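Local coordinates for protein aldose 1-epimerase (Caenorhabditis elegans, PDB 1LUR) that probably interconverts the alpha and beta anomers of aldose sugars as an aldose 1-epimerase (mutarotase), at residues I15-A18 / T24-L27. Sequence-based numbering, arbitrary orientation.
Sequences IEIA and TATL
Ile17 reaches across to Ala25 and Leu27 on one face of this antiparallel hairpin: its CG1 lies 3.6 Å from Ala25 CB, and its CD1 is 4.0 Å from Leu27 CD2, the two side chains crossing at about a right angle. With CG1 set between the backbone N and the carbonyl carbon (chi1 62°), the ethyl arm swings over the partner strand. Cutting this side chain back to an alanine is likely to open a gap beside Ala25 CB and strip Leu27 CD2 of the contact it makes across the hairpin. Beneath these side chains, two hydrogen-bonded pairs fix the register. Ile15 and Leu27 exchange short bonds, Leu27 N to Ile15 O being 2.6 Å; Ile17 and Ala25 exchange two more, with Ala25 N to Ile17 O at 2.9 Å. On the other face, Glu16 and Thr26 form a non-hydrogen-bonded pair and lie side by side, Glu16 CG 3.2 Å from Thr26 OG1, while Ala18 CB meets Thr24 OG1 at 3.5 Å. The hairpin begins a four-stranded antiparallel sheet of the mutarotase beta-sandwich fold. Strand 33-40 continues it through backbone bonds from Thr24 to Thr38 and Thr26 to Lys36. The face bearing Ile15, Ile17 and Leu27 packs on strands 121-129 and 138-147 of the large antiparallel sheet, against Val122, Phe124, Tyr145 and Val147.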
ATOM      1  N   ILE A  15      -3.232  18.191  -3.568  1.00 42.54           N
ATOM      2  CA  ILE A  15      -3.621  18.261  -4.966  1.00 41.05           C
ATOM      3  C   ILE A  15      -4.877  17.412  -5.109  1.00 41.31           C
ATOM      4  O   ILE A  15      -4.910  16.263  -4.670  1.00 41.04           O
ATOM      5  CB  ILE A  15      -2.528  17.699  -5.887  1.00 40.81           C
ATOM      6  CG1 ILE A  15      -1.221  18.465  -5.665  1.00 41.50           C
ATOM      7  CG2 ILE A  15      -2.969  17.798  -7.339  1.00 41.06           C
ATOM      8  CD1 ILE A  15      -0.058  17.964  -6.509  1.00 39.56           C
ATOM      9  N   GLU A  16      -5.912  17.978  -5.714  1.00 40.58           N
ATOM     10  CA  GLU A  16      -7.157  17.248  -5.892  1.00 40.60           C
ATOM     11  C   GLU A  16      -7.466  16.862  -7.330  1.00 39.58           C
ATOM     12  O   GLU A  16      -7.183  17.614  -8.267  1.00 39.59           O
ATOM     13  CB  GLU A  16      -8.328  18.063  -5.335  1.00 43.40           C
ATOM     14  CG  GLU A  16      -8.564  17.890  -3.843  1.00 47.74           C
ATOM     15  CD  GLU A  16      -9.750  18.701  -3.342  1.00 51.66           C
ATOM     16  OE1 GLU A  16     -10.841  18.621  -3.955  1.00 52.01           O
ATOM     17  OE2 GLU A  16      -9.596  19.412  -2.327  1.00 53.35           O
ATOM     18  N   ILE A  17      -8.034  15.671  -7.491  1.00 36.26           N
ATOM     19  CA  ILE A  17      -8.407  15.151  -8.800  1.00 35.69           C
ATOM     20  C   ILE A  17      -9.783  14.542  -8.600  1.00 35.15           C
ATOM     21  O   ILE A  17     -10.135  14.152  -7.483  1.00 33.81           O
ATOM     22  CB  ILE A  17      -7.441  14.066  -9.323  1.00 35.69           C
ATOM     23  CG1 ILE A  17      -7.431  12.857  -8.390  1.00 35.02           C
ATOM     24  CG2 ILE A  17      -6.050  14.647  -9.476  1.00 34.38           C
ATOM     25  CD1 ILE A  17      -6.636  11.688  -8.940  1.00 35.90           C
ATOM     26  N   ALA A  18     -10.571  14.459  -9.663  1.00 35.51           N
ATOM     27  CA  ALA A  18     -11.904  13.889  -9.526  1.00 35.21           C
ATOM     28  C   ALA A  18     -12.562  13.590 -10.860  1.00 33.71           C
ATOM     29  O   ALA A  18     -12.170  14.125 -11.897  1.00 34.74           O
ATOM     30  CB  ALA A  18     -12.783  14.845  -8.719  1.00 34.49           C
ATOM     31  N   THR A  24     -13.617  11.683  -5.640  1.00 33.27           N
ATOM     32  CA  THR A  24     -12.543  12.655  -5.525  1.00 34.91           C
ATOM     33  C   THR A  24     -11.365  12.059  -4.755  1.00 34.58           C
ATOM     34  O   THR A  24     -11.544  11.285  -3.818  1.00 35.50           O
ATOM     35  CB  THR A  24     -13.028  13.942  -4.801  1.00 35.81           C
ATOM     36  OG1 THR A  24     -14.155  14.487  -5.500  1.00 37.11           O
ATOM     37  CG2 THR A  24     -11.928  14.994  -4.767  1.00 36.75           C
ATOM     38  N   ALA A  25     -10.160  12.419  -5.173  1.00 33.70           N
ATOM     39  CA  ALA A  25      -8.949  11.931  -4.530  1.00 34.03           C
ATOM     40  C   ALA A  25      -8.027  13.113  -4.278  1.00 33.60           C
ATOM     41  O   ALA A  25      -7.856  13.971  -5.142  1.00 34.30           O
ATOM     42  CB  ALA A  25      -8.253  10.912  -5.420  1.00 33.12           C
ATOM     43  N   THR A  26      -7.447  13.166  -3.088  1.00 33.93           N
ATOM     44  CA  THR A  26      -6.544  14.252  -2.752  1.00 34.46           C
ATOM     45  C   THR A  26      -5.157  13.662  -2.516  1.00 34.29           C
ATOM     46  O   THR A  26      -4.985  12.779  -1.679  1.00 34.64           O
ATOM     47  CB  THR A  26      -7.007  14.994  -1.494  1.00 35.56           C
ATOM     48  OG1 THR A  26      -8.341  15.480  -1.695  1.00 34.95           O
ATOM     49  CG2 THR A  26      -6.090  16.172  -1.211  1.00 36.37           C
ATOM     50  N   LEU A  27      -4.177  14.152  -3.268  1.00 34.24           N
ATOM     51  CA  LEU A  27      -2.806  13.676  -3.149  1.00 34.03           C
ATOM     52  C   LEU A  27      -1.883  14.723  -2.532  1.00 34.94           C
ATOM     53  O   LEU A  27      -2.208  15.910  -2.488  1.00 35.78           O
ATOM     54  CB  LEU A  27      -2.270  13.279  -4.523  1.00 33.23           C
ATOM     55  CG  LEU A  27      -3.069  12.238  -5.313  1.00 33.14           C
ATOM     56  CD1 LEU A  27      -3.352  11.037  -4.420  1.00 31.80           C
ATOM     57  CD2 LEU A  27      -4.377  12.845  -5.815  1.00 33.69           C
TER